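Local coordinates for extracellular solute-binding protein family 1 (Arthrobacter chlorophenolicus, PDB 4R2F) that probably captures sugars outside the cell as the solute-binding component of an ABC transporter, and is seen here holding the disaccharide laminaribiose, at residues N390-L400 with F421-K430. Numbering follows the deposited sequence.
Sequences NLAALDGGQAL and FDTGLKSVLK. With BGC (beta-D-glucopyranose), chain B.
With CG of N390 beside its own backbone N and anti to the carbonyl carbon (chi1 -83°), the amide reaches the chain that follows helix 414-428, where it pairs with the backbone of K430. N390 OD1 accepts from K430 N at 3.1 Å, and ND2 gives a nearly straight bond, 173° at the hydrogen, to K430 O. That oxygen lies almost in the amide plane of N390; because one bond needs the oxygen and the other the NH2, the pair settles which way round the amide sits. L429 packs against the same side chain, its CG 3.7 Å from N390 CG, and reaches with CD1 to the methyl of A393. With an alanine here in place of N390, both K430 backbone groups would probably lose these mates and the C-terminal tail would be freer to move. The K430 ammonium turns elsewhere, to a salt bridge with E109.

In this solute-binding protein fold the C-terminal helix 414-428 packs against helix 389-396 on the side away from the sugar. Facing the cleft, D395 grips one glucose unit with both carboxylate oxygens: BGC O6 donates to D395 OD1 and BGC O4 to D395 OD2, each 2.5 Å away.

Farther along, the contact turns apolar. L394, its CG anti to the backbone N (chi1 165°), brings CD1 to L425 CD2 at 3.8 Å and to the edge of the F421 ring at CZ, near the ring plane. L425 CD1 sits over one face of that ring, 3.6 Å above its plane and displaced toward the rim, while L400 runs alongside F421 with CD1 near CZ. The ring also stacks with F403 of helix 398-408. Beside it helix 398-408 comes close to helix 414-428 at A399 and G424, where the alanine methyl, A399 CB, rests 4.0 Å from G424 C; the CA atoms of A399 and G424 are 5.3 Å apart, a closeness that a residue without a side chain permits.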
ATOM      1  N   ASN A 390      10.948  12.672   0.763  1.00 33.25           N
ATOM      2  CA  ASN A 390      10.372  12.930  -0.553  1.00 37.80           C
ATOM      3  C   ASN A 390       9.339  11.883  -0.959  1.00 50.78           C
ATOM      4  O   ASN A 390       8.438  12.178  -1.732  1.00 35.38           O
ATOM      5  CB  ASN A 390      11.445  13.011  -1.615  1.00 39.48           C
ATOM      6  CG  ASN A 390      12.103  14.386  -1.680  1.00 38.31           C
ATOM      7  OD1 ASN A 390      11.593  15.405  -1.162  1.00 40.40           O
ATOM      8  ND2 ASN A 390      13.234  14.416  -2.333  1.00 41.16           N
ATOM      9  N   LEU A 391       9.472  10.665  -0.450  1.00 30.43           N
ATOM     10  CA  LEU A 391       8.492   9.620  -0.743  1.00 33.24           C
ATOM     11  C   LEU A 391       7.167   9.949  -0.094  1.00 29.57           C
ATOM     12  O   LEU A 391       6.110   9.643  -0.654  1.00 37.63           O
ATOM     13  CB  LEU A 391       8.981   8.262  -0.303  1.00 32.74           C
ATOM     14  CG  LEU A 391      10.226   7.776  -1.027  1.00 32.35           C
ATOM     15  CD1 LEU A 391      10.606   6.393  -0.509  1.00 35.51           C
ATOM     16  CD2 LEU A 391       9.998   7.730  -2.517  1.00 39.11           C
ATOM     17  N   ALA A 392       7.224  10.600   1.062  1.00 29.50           N
ATOM     18  CA  ALA A 392       6.025  11.052   1.733  1.00 29.86           C
ATOM     19  C   ALA A 392       5.237  12.031   0.843  1.00 42.90           C
ATOM     20  O   ALA A 392       4.006  11.928   0.727  1.00 40.57           O
ATOM     21  CB  ALA A 392       6.362  11.690   3.060  1.00 35.52           C
ATOM     22  N   ALA A 393       5.939  12.971   0.220  1.00 41.45           N
ATOM     23  CA  ALA A 393       5.283  13.991  -0.646  1.00 43.51           C
ATOM     24  C   ALA A 393       4.759  13.374  -1.943  1.00 34.36           C
ATOM     25  O   ALA A 393       3.655  13.669  -2.403  1.00 34.09           O
ATOM     26  CB  ALA A 393       6.241  15.117  -0.950  1.00 39.91           C
ATOM     27  N   LEU A 394       5.539  12.458  -2.498  1.00 33.84           N
ATOM     28  CA  LEU A 394       5.089  11.710  -3.639  1.00 32.08           C
ATOM     29  C   LEU A 394       3.801  10.962  -3.340  1.00 37.72           C
ATOM     30  O   LEU A 394       2.823  11.107  -4.051  1.00 29.92           O
ATOM     31  CB  LEU A 394       6.177  10.761  -4.112  1.00 30.59           C
ATOM     32  CG  LEU A 394       5.762   9.653  -5.064  1.00 28.82           C
ATOM     33  CD1 LEU A 394       5.252  10.238  -6.362  1.00 33.10           C
ATOM     34  CD2 LEU A 394       6.936   8.715  -5.332  1.00 35.88           C
ATOM     35  N   ASP A 395       3.806  10.184  -2.269  1.00 32.76           N
ATOM     36  CA  ASP A 395       2.701   9.283  -1.939  1.00 26.64           C
ATOM     37  C   ASP A 395       1.405  10.009  -1.554  1.00 35.07           C
ATOM     38  O   ASP A 395       0.332   9.640  -2.008  1.00 40.27           O
ATOM     39  CB  ASP A 395       3.153   8.370  -0.789  1.00 33.46           C
ATOM     40  CG  ASP A 395       2.105   7.361  -0.369  1.00 40.04           C
ATOM     41  OD1 ASP A 395       1.555   6.672  -1.246  1.00 33.69           O
ATOM     42  OD2 ASP A 395       1.864   7.226   0.846  1.00 39.02           O
ATOM     43  N   GLY A 396       1.516  11.036  -0.722  1.00 31.45           N
ATOM     44  CA  GLY A 396       0.351  11.704  -0.160  1.00 40.36           C
ATOM     45  C   GLY A 396      -0.112  12.967  -0.874  1.00 36.33           C
ATOM     46  O   GLY A 396      -1.136  13.514  -0.511  1.00 45.91           O
ATOM     47  N   GLY A 397       0.639  13.427  -1.870  1.00 41.01           N
ATOM     48  CA  GLY A 397       0.414  14.751  -2.445  1.00 37.05           C
ATOM     49  C   GLY A 397      -0.473  14.773  -3.682  1.00 37.40           C
ATOM     50  O   GLY A 397      -0.820  13.740  -4.277  1.00 32.30           O
ATOM     51  N   GLN A 398      -0.820  15.986  -4.081  1.00 42.23           N
ATOM     52  CA  GLN A 398      -1.738  16.221  -5.191  1.00 35.93           C
ATOM     53  C   GLN A 398      -1.254  15.738  -6.529  1.00 37.33           C
ATOM     54  O   GLN A 398      -2.062  15.274  -7.319  1.00 39.48           O
ATOM     55  CB  GLN A 398      -2.088  17.716  -5.270  1.00 40.22           C
ATOM     56  CG  GLN A 398      -2.919  18.205  -4.095  1.00 52.20           C
ATOM     57  CD  GLN A 398      -4.216  17.423  -3.930  1.00 48.65           C
ATOM     58  OE1 GLN A 398      -4.567  17.038  -2.820  1.00 72.69           O
ATOM     59  NE2 GLN A 398      -4.918  17.160  -5.038  1.00 86.47           N
ATOM     60  N   ALA A 399       0.054  15.802  -6.790  1.00 32.06           N
ATOM     61  CA  ALA A 399       0.556  15.476  -8.124  1.00 32.85           C
ATOM     62  C   ALA A 399       0.258  14.050  -8.593  1.00 33.46           C
ATOM     63  O   ALA A 399      -0.082  13.835  -9.759  1.00 35.71           O
ATOM     64  CB  ALA A 399       2.053  15.748  -8.225  1.00 39.48           C
ATOM     65  N   LEU A 400       0.455  13.065  -7.712  1.00 29.84           N
ATOM     66  CA  LEU A 400       0.204  11.688  -8.074  1.00 30.23           C
ATOM     67  C   LEU A 400      -1.309  11.480  -8.259  1.00 25.05           C
ATOM     68  O   LEU A 400      -1.717  10.826  -9.208  1.00 27.82           O
ATOM     69  CB  LEU A 400       0.755  10.727  -7.002  1.00 29.50           C
ATOM     70  CG  LEU A 400       0.601   9.226  -7.256  1.00 37.35           C
ATOM     71  CD1 LEU A 400       1.021   8.844  -8.664  1.00 35.63           C
ATOM     72  CD2 LEU A 400       1.389   8.422  -6.219  1.00 33.62           C
ATOM     73  N   PHE A 421       3.116  15.741 -14.216  1.00 39.30           N
ATOM     74  CA  PHE A 421       3.471  14.993 -13.003  1.00 41.35           C
ATOM     75  C   PHE A 421       4.860  15.451 -12.496  1.00 33.40           C
ATOM     76  O   PHE A 421       5.007  15.867 -11.342  1.00 38.70           O
ATOM     77  CB  PHE A 421       3.415  13.486 -13.329  1.00 36.31           C
ATOM     78  CG  PHE A 421       3.625  12.572 -12.145  1.00 29.90           C
ATOM     79  CD1 PHE A 421       3.230  12.942 -10.866  1.00 33.18           C
ATOM     80  CD2 PHE A 421       4.217  11.345 -12.329  1.00 38.32           C
ATOM     81  CE1 PHE A 421       3.431  12.107  -9.797  1.00 41.68           C
ATOM     82  CE2 PHE A 421       4.422  10.498 -11.259  1.00 46.79           C
ATOM     83  CZ  PHE A 421       4.028  10.888  -9.993  1.00 28.09           C
ATOM     84  N   ASP A 422       5.840  15.412 -13.394  1.00 39.42           N
ATOM     85  CA  ASP A 422       7.210  15.872 -13.124  1.00 41.73           C
ATOM     86  C   ASP A 422       7.224  17.260 -12.510  1.00 45.23           C
ATOM     87  O   ASP A 422       7.804  17.505 -11.459  1.00 44.56           O
ATOM     88  CB  ASP A 422       7.982  15.895 -14.438  1.00 37.51           C
ATOM     89  CG  ASP A 422       9.475  16.062 -14.248  1.00 58.88           C
ATOM     90  OD1 ASP A 422      10.096  15.337 -13.445  1.00 49.51           O
ATOM     91  OD2 ASP A 422      10.039  16.914 -14.943  1.00 46.53           O
ATOM     92  N   THR A 423       6.535  18.167 -13.171  1.00 40.36           N
ATOM     93  CA  THR A 423       6.458  19.528 -12.732  1.00 37.51           C
ATOM     94  C   THR A 423       5.820  19.657 -11.369  1.00 38.11           C
ATOM     95  O   THR A 423       6.291  20.440 -10.549  1.00 45.00           O
ATOM     96  CB  THR A 423       5.710  20.368 -13.794  1.00 42.75           C
ATOM     97  OG1 THR A 423       6.491  20.345 -14.996  1.00 40.31           O
ATOM     98  CG2 THR A 423       5.496  21.791 -13.332  1.00 48.96           C
ATOM     99  N   GLY A 424       4.752  18.911 -11.106  1.00 39.29           N
ATOM    100  CA  GLY A 424       4.085  19.007  -9.786  1.00 31.82           C
ATOM    101  C   GLY A 424       4.986  18.497  -8.641  1.00 30.73           C
ATOM    102  O   GLY A 424       5.029  19.056  -7.541  1.00 41.08           O
ATOM    103  N   LEU A 425       5.703  17.422  -8.930  1.00 39.11           N
ATOM    104  CA  LEU A 425       6.640  16.848  -7.976  1.00 44.10           C
ATOM    105  C   LEU A 425       7.790  17.815  -7.685  1.00 43.63           C
ATOM    106  O   LEU A 425       8.187  17.928  -6.547  1.00 46.39           O
ATOM    107  CB  LEU A 425       7.189  15.519  -8.499  1.00 37.00           C
ATOM    108  CG  LEU A 425       6.197  14.345  -8.516  1.00 31.63           C
ATOM    109  CD1 LEU A 425       6.820  13.145  -9.227  1.00 37.28           C
ATOM    110  CD2 LEU A 425       5.758  13.982  -7.096  1.00 41.00           C
ATOM    111  N   LYS A 426       8.292  18.535  -8.692  1.00 42.24           N
ATOM    112  CA  LYS A 426       9.361  19.522  -8.453  1.00 36.17           C
ATOM    113  C   LYS A 426       8.905  20.665  -7.581  1.00 39.64           C
ATOM    114  O   LYS A 426       9.698  21.183  -6.812  1.00 49.57           O
ATOM    115  CB  LYS A 426       9.992  20.013  -9.759  1.00 44.25           C
ATOM    116  CG  LYS A 426      10.894  18.941 -10.337  1.00 38.41           C
ATOM    117  CD  LYS A 426      11.324  19.161 -11.769  1.00 38.67           C
ATOM    118  CE  LYS A 426      12.055  17.917 -12.240  1.00 55.80           C
ATOM    119  NZ  LYS A 426      12.260  17.898 -13.707  1.00 55.08           N
ATOM    120  N   SER A 427       7.622  21.011  -7.634  1.00 35.34           N
ATOM    121  CA  SER A 427       7.108  22.052  -6.790  0.50 29.41           C
ATOM    122  C   SER A 427       7.149  21.683  -5.320  1.00 38.50           C
ATOM    123  O   SER A 427       7.163  22.575  -4.485  1.00 54.11           O
ATOM    124  CB  SER A 427       5.683  22.384  -7.173  0.50 30.33           C
ATOM    125  OG  SER A 427       5.614  22.577  -8.563  0.50 53.61           O
ATOM    126  N   VAL A 428       7.134  20.385  -4.986  1.00 44.99           N
ATOM    127  CA  VAL A 428       6.967  19.962  -3.567  1.00 43.55           C
ATOM    128  C   VAL A 428       8.126  19.149  -2.978  1.00 37.02           C
ATOM    129  O   VAL A 428       8.454  19.273  -1.806  1.00 52.47           O
ATOM    130  CB  VAL A 428       5.630  19.192  -3.330  1.00 51.38           C
ATOM    131  CG1 VAL A 428       4.429  20.107  -3.551  1.00 58.67           C
ATOM    132  CG2 VAL A 428       5.535  17.968  -4.222  1.00 50.70           C
ATOM    133  N   LEU A 429       8.751  18.321  -3.800  1.00 40.84           N
ATOM    134  CA  LEU A 429       9.937  17.602  -3.387  1.00 49.02           C
ATOM    135  C   LEU A 429      11.091  18.582  -3.174  1.00 60.63           C
ATOM    136  O   LEU A 429      11.154  19.627  -3.816  1.00 66.53           O
ATOM    137  CB  LEU A 429      10.309  16.516  -4.417  1.00 42.05           C
ATOM    138  CG  LEU A 429       9.591  15.164  -4.221  1.00 69.76           C
ATOM    139  CD1 LEU A 429       8.076  15.312  -4.160  1.00 70.43           C
ATOM    140  CD2 LEU A 429       9.985  14.156  -5.293  1.00 46.36           C
ATOM    141  N   LYS A 430      11.968  18.256  -2.235  1.00 65.74           N
ATOM    142  CA  LYS A 430      13.166  19.052  -1.980  1.00 88.51           C
ATOM    143  C   LYS A 430      14.253  18.424  -2.809  1.00 65.88           C
ATOM    144  O   LYS A 430      14.542  17.241  -2.640  1.00 63.37           O
ATOM    145  CB  LYS A 430      13.557  19.018  -0.502  1.00 57.92           C
ATOM    146  CG  LYS A 430      12.768  19.976   0.376  1.00 98.22           C
ATOM    147  CD  LYS A 430      11.324  19.527   0.551  1.00 91.78           C
ATOM    148  CE  LYS A 430      10.729  20.052   1.846  1.00125.42           C
ATOM    149  NZ  LYS A 430      11.493  19.588   3.041  1.00112.02           N
TER
HETATM  150  C2  BGC B   2      -0.341   1.890   1.634  1.00 26.35           C
HETATM  151  C3  BGC B   2       0.440   2.999   2.341  1.00 29.82           C
HETATM  152  C4  BGC B   2       0.342   4.291   1.541  1.00 26.66           C
HETATM  153  C5  BGC B   2      -1.120   4.646   1.300  1.00 26.83           C
HETATM  154  C6  BGC B   2      -1.269   5.874   0.392  1.00 27.09           C
HETATM  155  C1  BGC B   2      -1.778   2.376   1.553  1.00 24.00           C
HETATM  156  O2  BGC B   2      -0.256   0.665   2.353  1.00 27.54           O
HETATM  157  O3  BGC B   2       1.808   2.625   2.497  1.00 24.55           O
HETATM  158  O4  BGC B   2       0.919   5.359   2.281  1.00 29.45           O
HETATM  159  O5  BGC B   2      -1.811   3.539   0.712  1.00 23.42           O
HETATM  160  O6  BGC B   2      -0.738   5.646  -0.932  1.00 26.87           O